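Local coordinates for designed protein 5L6HC3_1 (Synthetic construct, PDB 5IZS), which self-assembles into a homotrimeric helical bundle, designed de novo so that modular hydrogen-bond networks set the specificity of association, at residues R27-E30 against L31-D34; R61-E64 against E65-E69; T43-K46 against T47-E50; Q11-N14 against I15-A18. One frame throughout, in Å; residues are numbered along the deposited sequence.

Contact 1 of 4, residues R27-E30 against L31-D34; sequences RLQE and LNID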
# COMPACT_ATOMS: atom_id res chain seq x y z
N ARG C 27 -8.41 2.22 0.09
CA ARG C 27 -9.07 3.52 -0.03
C ARG C 27 -8.39 4.39 -1.09
O ARG C 27 -9.06 5.05 -1.88
CB ARG C 27 -9.08 4.25 1.31
CG ARG C 27 -10.28 3.94 2.19
CD ARG C 27 -10.12 4.56 3.58
NE ARG C 27 -10.69 5.90 3.67
CZ ARG C 27 -10.33 6.81 4.57
NH1 ARG C 27 -9.38 6.52 5.46
NH2 ARG C 27 -10.90 8.00 4.59
N LEU C 28 -7.06 4.38 -1.09
CA LEU C 28 -6.30 5.15 -2.07
C LEU C 28 -6.55 4.63 -3.49
O LEU C 28 -6.69 5.41 -4.43
CB LEU C 28 -4.81 5.10 -1.74
CG LEU C 28 -4.40 5.80 -0.43
CD1 LEU C 28 -2.97 5.44 -0.06
CD2 LEU C 28 -4.57 7.31 -0.54
N GLN C 29 -6.60 3.31 -3.63
CA GLN C 29 -6.85 2.69 -4.92
C GLN C 29 -8.18 3.15 -5.51
O GLN C 29 -8.30 3.40 -6.71
CB GLN C 29 -6.81 1.17 -4.80
CG GLN C 29 -7.01 0.43 -6.11
CD GLN C 29 -5.86 0.64 -7.08
OE1 GLN C 29 -4.80 1.14 -6.72
NE2 GLN C 29 -6.08 0.25 -8.34
N GLU C 30 -9.19 3.27 -4.65
CA GLU C 30 -10.51 3.72 -5.07
C GLU C 30 -10.53 5.21 -5.39
O GLU C 30 -11.29 5.66 -6.24
CB GLU C 30 -11.56 3.40 -4.01
CG GLU C 30 -12.08 1.98 -4.12
CD GLU C 30 -12.61 1.66 -5.51
OE1 GLU C 30 -13.47 2.42 -6.01
OE2 GLU C 30 -12.14 0.67 -6.10
N LEU C 31 -9.68 5.98 -4.70
CA LEU C 31 -9.52 7.40 -4.99
C LEU C 31 -8.92 7.58 -6.38
O LEU C 31 -9.34 8.45 -7.14
CB LEU C 31 -8.64 8.08 -3.94
CG LEU C 31 -9.22 8.30 -2.55
CD1 LEU C 31 -8.21 9.04 -1.69
CD2 LEU C 31 -10.52 9.08 -2.64
N ASN C 32 -7.94 6.75 -6.70
CA ASN C 32 -7.24 6.82 -7.98
C ASN C 32 -8.13 6.47 -9.17
O ASN C 32 -8.05 7.11 -10.22
CB ASN C 32 -6.01 5.91 -7.97
CG ASN C 32 -4.94 6.38 -7.00
OD1 ASN C 32 -4.98 7.51 -6.51
ND2 ASN C 32 -3.97 5.51 -6.73
N ILE C 33 -8.97 5.46 -9.00
CA ILE C 33 -9.89 5.03 -10.06
C ILE C 33 -10.98 6.07 -10.30
O ILE C 33 -11.36 6.33 -11.44
CB ILE C 33 -10.52 3.67 -9.72
CG1 ILE C 33 -9.43 2.59 -9.62
CG2 ILE C 33 -11.55 3.26 -10.77
CD1 ILE C 33 -9.87 1.35 -8.87
N ASP C 34 -11.47 6.67 -9.22
CA ASP C 34 -12.47 7.74 -9.30
C ASP C 34 -11.90 8.96 -10.02
O ASP C 34 -12.59 9.59 -10.82
CB ASP C 34 -12.96 8.13 -7.91
CG ASP C 34 -13.76 7.03 -7.23
OD1 ASP C 34 -14.34 6.18 -7.93
OD2 ASP C 34 -13.79 7.01 -5.97
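The I33 side chain reaches back over the preceding turn and puts its CD1 methyl between two polar ends, 4.0 Å from Q29 NE2 and 3.6 Å from E30 OE2. This is one continuous stretch of about two helical turns in the second half of helix 6-41, the first arm of a helical hairpin in a designed trimer. E30 is bent at its second torsion (chi2 -54°), which brings OE2 beside CD1. On another side of the helix L28 CD2 meets L31 CD1 at 4.2 Å, and both leucines also pack on S59 of helix 45-82. The amides carry a bonded network between chains: Q29 OE1 accepts from N32 ND2 of the second subunit, Q29 NE2 binds S59 OG of that same subunit, and N32 ND2 in turn reaches Q29 OE1 of the third subunit. Within its own helix the N32 amide lies beside the carbonyl of L28, N32 CG 3.3 Å from L28 O, and N32 N donates to that same L28 O at 2.9 Å. D34 forms a salt bridge with R37, one turn on. With an asparagine in place of D34, R37 would probably be left without its charged mate. A like charge is also near, E30 OE1 lying 4.3 Å from D34 OD1. The D34 carboxylate folds back beside the carbonyl of E30, and D34 N donates to E30 O at 3.2 Å.

Contact 2 of 4, residues R61-E64 against E65-E69; sequences RIVE and EAEEE
E67 lays its carboxylate across the previous turn of helix 45-82, with one oxygen on each of two neighbours: OE2 is 3.4 Å from V63 CG1, and OE1 is 3.6 Å from E64 CG. This is the second helix of the hairpin in the trimeric bundle, held by the usual i to i+4 backbone bonds. V63 has CG1 anti to the backbone N (chi1 158°), which sets that methyl where OE2 can meet it. In E67 the chain runs extended beyond CG. E64 is extended too; the two carboxylates are turned 47° apart, and E64 OE2 and E67 OE1 are 5.3 Å from each other, close enough that the groups probably still repel weakly. E65, like E67, has CG anti to the carbonyl carbon, and its CG rests 3.1 Å from R61 O, the oxygen that also accepts E65 N at 2.8 Å. Its chain then stretches out so that OE1 forms a salt bridge with R27 of helix 6-41. The end of R61 leads away from E65 and forms a salt bridge with E57. This piece of helix lies between two neighbours: I62 packs on R27 and L31, and A66 on L21, all of helix 6-41, while V63 meets A26 and A66 and E67 meet L22 of the third subunit.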
# COMPACT_ATOMS: atom_id res chain seq x y z
N ARG C 61 -4.58 12.80 3.92
CA ARG C 61 -5.24 12.50 5.19
C ARG C 61 -5.18 11.01 5.50
O ARG C 61 -4.90 10.62 6.63
CB ARG C 61 -6.69 12.97 5.17
CG ARG C 61 -6.95 14.17 6.06
CD ARG C 61 -8.44 14.42 6.24
NE ARG C 61 -9.12 14.53 4.95
CZ ARG C 61 -8.95 15.55 4.11
NH1 ARG C 61 -8.11 16.53 4.42
NH2 ARG C 61 -9.61 15.58 2.97
N ILE C 62 -5.42 10.18 4.49
CA ILE C 62 -5.38 8.73 4.64
C ILE C 62 -3.99 8.25 5.05
O ILE C 62 -3.86 7.41 5.94
CB ILE C 62 -5.82 8.04 3.33
CG1 ILE C 62 -7.34 8.10 3.22
CG2 ILE C 62 -5.35 6.60 3.29
CD1 ILE C 62 -7.84 8.14 1.80
N VAL C 63 -2.96 8.78 4.40
CA VAL C 63 -1.59 8.45 4.74
C VAL C 63 -1.27 8.88 6.18
O VAL C 63 -0.68 8.11 6.94
CB VAL C 63 -0.59 9.11 3.77
CG1 VAL C 63 0.80 9.24 4.40
CG2 VAL C 63 -0.52 8.32 2.47
N GLU C 64 -1.68 10.09 6.54
CA GLU C 64 -1.44 10.60 7.89
C GLU C 64 -2.22 9.81 8.94
O GLU C 64 -1.72 9.59 10.05
CB GLU C 64 -1.80 12.09 7.97
CG GLU C 64 -0.67 13.00 7.51
CD GLU C 64 -1.15 14.39 7.17
OE1 GLU C 64 -2.36 14.65 7.28
OE2 GLU C 64 -0.30 15.22 6.78
N GLU C 65 -3.42 9.38 8.59
CA GLU C 65 -4.21 8.51 9.46
C GLU C 65 -3.46 7.20 9.73
O GLU C 65 -3.48 6.68 10.84
CB GLU C 65 -5.58 8.21 8.85
CG GLU C 65 -6.58 9.35 8.97
CD GLU C 65 -7.83 9.12 8.14
OE1 GLU C 65 -8.09 7.97 7.73
OE2 GLU C 65 -8.56 10.10 7.89
N ALA C 66 -2.79 6.69 8.70
CA ALA C 66 -2.05 5.44 8.82
C ALA C 66 -0.75 5.63 9.60
O ALA C 66 -0.36 4.75 10.37
CB ALA C 66 -1.76 4.87 7.44
N GLU C 67 -0.10 6.76 9.39
CA GLU C 67 1.11 7.12 10.13
C GLU C 67 0.81 7.22 11.62
O GLU C 67 1.64 6.88 12.46
CB GLU C 67 1.70 8.44 9.62
CG GLU C 67 2.27 8.38 8.22
CD GLU C 67 2.57 9.76 7.66
OE1 GLU C 67 2.10 10.76 8.25
OE2 GLU C 67 3.28 9.84 6.63
N GLU C 68 -0.39 7.69 11.94
CA GLU C 68 -0.79 7.91 13.32
C GLU C 68 -1.05 6.58 14.03
O GLU C 68 -0.72 6.43 15.21
CB GLU C 68 -2.03 8.80 13.37
CG GLU C 68 -2.29 9.40 14.74
CD GLU C 68 -1.02 9.89 15.40
OE1 GLU C 68 -0.26 10.65 14.75
OE2 GLU C 68 -0.77 9.51 16.56
N GLU C 69 -1.63 5.64 13.31
CA GLU C 69 -1.89 4.30 13.82
C GLU C 69 -0.58 3.54 14.06
O GLU C 69 -0.47 2.74 15.00
CB GLU C 69 -2.79 3.53 12.84
CG GLU C 69 -2.56 2.04 12.77
CD GLU C 69 -3.27 1.27 13.87
OE1 GLU C 69 -3.50 1.83 14.96
OE2 GLU C 69 -3.60 0.09 13.64

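Contact 3 of 4, residues T43-K46 against T47-E50; sequences TDEK and TIRE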
# COMPACT_ATOMS: atom_id res chain seq x y z
N THR C 43 -13.94 17.93 -19.47
CA THR C 43 -13.06 18.63 -20.41
C THR C 43 -12.62 19.99 -19.88
O THR C 43 -11.61 20.53 -20.33
CB THR C 43 -13.74 18.82 -21.78
OG1 THR C 43 -15.08 19.28 -21.59
CG2 THR C 43 -13.77 17.50 -22.55
N ASP C 44 -13.37 20.55 -18.93
CA ASP C 44 -12.96 21.79 -18.29
C ASP C 44 -11.78 21.53 -17.36
O ASP C 44 -11.90 20.81 -16.37
CB ASP C 44 -14.12 22.43 -17.51
CG ASP C 44 -13.82 23.86 -17.08
OD1 ASP C 44 -12.64 24.22 -16.89
OD2 ASP C 44 -14.78 24.64 -16.91
N GLU C 45 -10.64 22.12 -17.69
CA GLU C 45 -9.40 21.90 -16.95
C GLU C 45 -9.47 22.40 -15.51
O GLU C 45 -8.89 21.80 -14.61
CB GLU C 45 -8.23 22.56 -17.68
CG GLU C 45 -6.87 22.15 -17.16
CD GLU C 45 -6.57 20.68 -17.40
OE1 GLU C 45 -7.06 20.12 -18.40
OE2 GLU C 45 -5.84 20.08 -16.57
N LYS C 46 -10.16 23.52 -15.29
CA LYS C 46 -10.36 24.06 -13.95
C LYS C 46 -11.07 23.05 -13.05
O LYS C 46 -10.72 22.87 -11.89
CB LYS C 46 -11.18 25.35 -14.01
CG LYS C 46 -11.60 25.88 -12.65
CD LYS C 46 -12.97 26.53 -12.71
CE LYS C 46 -13.19 27.45 -11.53
NZ LYS C 46 -12.18 28.55 -11.51
N THR C 47 -12.07 22.40 -13.63
CA THR C 47 -12.81 21.35 -12.96
C THR C 47 -11.92 20.15 -12.65
O THR C 47 -11.91 19.63 -11.53
CB THR C 47 -14.01 20.91 -13.82
OG1 THR C 47 -14.96 21.98 -13.91
CG2 THR C 47 -14.67 19.70 -13.24
N ILE C 48 -11.17 19.72 -13.65
CA ILE C 48 -10.24 18.60 -13.53
C ILE C 48 -9.16 18.86 -12.48
O ILE C 48 -8.84 17.98 -11.68
CB ILE C 48 -9.59 18.28 -14.89
CG1 ILE C 48 -10.63 17.72 -15.86
CG2 ILE C 48 -8.44 17.30 -14.73
CD1 ILE C 48 -10.14 17.60 -17.28
N ARG C 49 -8.62 20.07 -12.47
CA ARG C 49 -7.58 20.44 -11.51
C ARG C 49 -8.12 20.46 -10.08
O ARG C 49 -7.39 20.16 -9.13
CB ARG C 49 -6.96 21.79 -11.86
CG ARG C 49 -6.11 21.79 -13.12
CD ARG C 49 -5.29 23.07 -13.23
NE ARG C 49 -6.14 24.27 -13.22
CZ ARG C 49 -6.55 24.91 -14.31
NH1 ARG C 49 -6.19 24.47 -15.51
NH2 ARG C 49 -7.31 25.98 -14.20
N GLU C 50 -9.39 20.81 -9.92
CA GLU C 50 -10.04 20.80 -8.62
C GLU C 50 -10.25 19.37 -8.12
O GLU C 50 -10.07 19.08 -6.93
CB GLU C 50 -11.38 21.53 -8.68
CG GLU C 50 -12.37 21.14 -7.58
CD GLU C 50 -11.90 21.51 -6.19
OE1 GLU C 50 -11.21 22.54 -6.04
OE2 GLU C 50 -12.20 20.76 -5.24
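R49 curls back over the start of helix 45-82 and lays one face of its guanidinium against the backbone before it: E45 O sits 3.7 Å above the plane and K46 CA 3.6 Å above it, each offset toward the rim. This is the N-terminal end of the second helix of the hairpin, just after the turn, with D44 as N-cap. The bend at chi3 (-57°) is what brings the guanidinium back over E45 and K46. The E45 side chain crosses that of R49 at about a right angle, and the carboxylate and guanidinium planes are 38° apart; E45 OE2 and R49 NH1 are 4.5 Å from each other, too far for a salt bridge. E45 OE2 instead makes a weak hydrogen bond to S40 of the third subunit. An alanine in place of E45 is likely to leave that serine without this weak bond and the R49 guanidinium without the nearby negative charge. D44 and T47 also cross nearly at right angles, D44 CB lying 3.7 Å from T47 OG1, and D44 OD1 takes a weak capping bond from K46 N at 3.0 Å. The backbone bond from I48 N to D44 O, 3.0 Å, is sounder than the capping bond, and I48 CD1 passes 3.8 Å from the same D44 O.

Contact 4 of 4, residues Q11-N14 against I15-A18; sequences QRLN and IELA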
# COMPACT_ATOMS: atom_id res chain seq x y z
N GLN C 11 1.83 -9.47 18.71
CA GLN C 11 1.56 -10.05 17.41
C GLN C 11 0.24 -9.56 16.83
O GLN C 11 0.17 -9.19 15.66
CB GLN C 11 1.55 -11.58 17.51
CG GLN C 11 1.41 -12.28 16.17
CD GLN C 11 2.64 -12.13 15.29
OE1 GLN C 11 3.71 -11.72 15.75
NE2 GLN C 11 2.49 -12.45 14.01
N ARG C 12 -0.82 -9.55 17.64
CA ARG C 12 -2.13 -9.09 17.19
C ARG C 12 -2.10 -7.60 16.85
O ARG C 12 -2.83 -7.13 15.98
CB ARG C 12 -3.21 -9.39 18.24
CG ARG C 12 -4.64 -9.29 17.72
CD ARG C 12 -5.68 -9.44 18.83
NE ARG C 12 -6.02 -10.83 19.12
CZ ARG C 12 -5.85 -11.41 20.31
NH1 ARG C 12 -5.34 -10.72 21.32
NH2 ARG C 12 -6.19 -12.68 20.48
N LEU C 13 -1.24 -6.86 17.55
CA LEU C 13 -1.00 -5.45 17.26
C LEU C 13 -0.50 -5.29 15.83
O LEU C 13 -0.94 -4.41 15.10
CB LEU C 13 0.00 -4.86 18.26
CG LEU C 13 0.22 -3.35 18.34
CD1 LEU C 13 -1.11 -2.61 18.40
CD2 LEU C 13 1.07 -3.00 19.55
N ASN C 14 0.39 -6.19 15.41
CA ASN C 14 0.93 -6.17 14.05
C ASN C 14 -0.11 -6.61 13.01
O ASN C 14 -0.12 -6.12 11.88
CB ASN C 14 2.17 -7.05 13.95
CG ASN C 14 3.29 -6.58 14.86
OD1 ASN C 14 3.37 -5.40 15.21
ND2 ASN C 14 4.18 -7.50 15.23
N ILE C 15 -0.97 -7.55 13.40
CA ILE C 15 -2.06 -8.01 12.54
C ILE C 15 -3.05 -6.88 12.32
O ILE C 15 -3.50 -6.63 11.20
CB ILE C 15 -2.78 -9.23 13.14
CG1 ILE C 15 -1.98 -10.50 12.82
CG2 ILE C 15 -4.19 -9.36 12.58
CD1 ILE C 15 -1.84 -10.76 11.33
N GLU C 16 -3.39 -6.19 13.41
CA GLU C 16 -4.26 -5.03 13.34
C GLU C 16 -3.60 -3.95 12.49
O GLU C 16 -4.27 -3.20 11.78
CB GLU C 16 -4.57 -4.51 14.75
CG GLU C 16 -5.82 -3.66 14.84
CD GLU C 16 -6.01 -3.06 16.21
OE1 GLU C 16 -5.16 -3.33 17.09
OE2 GLU C 16 -7.00 -2.33 16.42
N LEU C 17 -2.27 -3.90 12.55
CA LEU C 17 -1.49 -2.89 11.85
C LEU C 17 -1.47 -3.13 10.34
O LEU C 17 -1.62 -2.19 9.55
CB LEU C 17 -0.06 -2.84 12.39
CG LEU C 17 0.78 -1.60 12.10
CD1 LEU C 17 -0.01 -0.35 12.42
CD2 LEU C 17 2.07 -1.63 12.90
N ALA C 18 -1.31 -4.39 9.94
CA ALA C 18 -1.31 -4.75 8.52
C ALA C 18 -2.67 -4.46 7.89
O ALA C 18 -2.75 -4.01 6.74
CB ALA C 18 -0.95 -6.22 8.35
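R12 O accepts the shortest bond of this stretch, from E16 N at 2.8 Å and nearly straight (166°). The same oxygen is flanked by carbon, with E16 CB 3.4 Å away and I15 CB 3.5 Å away. Ordinary i to i+4 helix bonds follow along this part of helix 6-41, with that from L17 N to L13 O weak, its angle only 128°. L17 CB settles between two carbonyls, 3.3 Å from L13 O and 3.3 Å from N14 O. I15 turns its CG1 back over the preceding turn, 3.8 Å from Q11 O; chi1 of -81° sets that branch beside its own backbone N, while CG2 is anti to it. Within these two turns the side chains touch mainly backbone, and the ends of Q11, N14, L13 and L17 meet other helices. N14 and Q11, three residues apart, have their amides bonded across the trimer: Q11 OE1 accepts from N14 ND2 of the second subunit, Q11 NE2 binds S77 OG there, and N14 OD1 accepts from Q11 NE2 of the third subunit. These buried polar groups are thus satisfied between chains. Around them the apolar residues pack on: L13 lies against E76 and S77 and L17 against E69 and A73, all of helix 45-82, while I15 meets K74 and A18 meets L21 of the second subunit.

Overall arrangement
Contacts 1 and 4 share helix 6-41, contacts 2 and 3 share helix 45-82. Contact 4 is buried and contact 3 lies on the surface at the hairpin turn; contacts 1 and 2 are intermediate. Contacts 1 and 4, about 24 Å apart between centres, use the same chemistry: a glutamine and an asparagine three residues apart, bonded to other subunits. Contact 2 sets glutamates beside apolar residues that face other helices, and contact 3 has a helix cap and a glutamate and an arginine whose side chains cross without a salt bridge. Contacts 1 and 2 touch, L31 CD1 packing 3.6 Å from I62 CD1, and contacts 2 and 4 touch where E69 lies against L17. All four reach the third subunit.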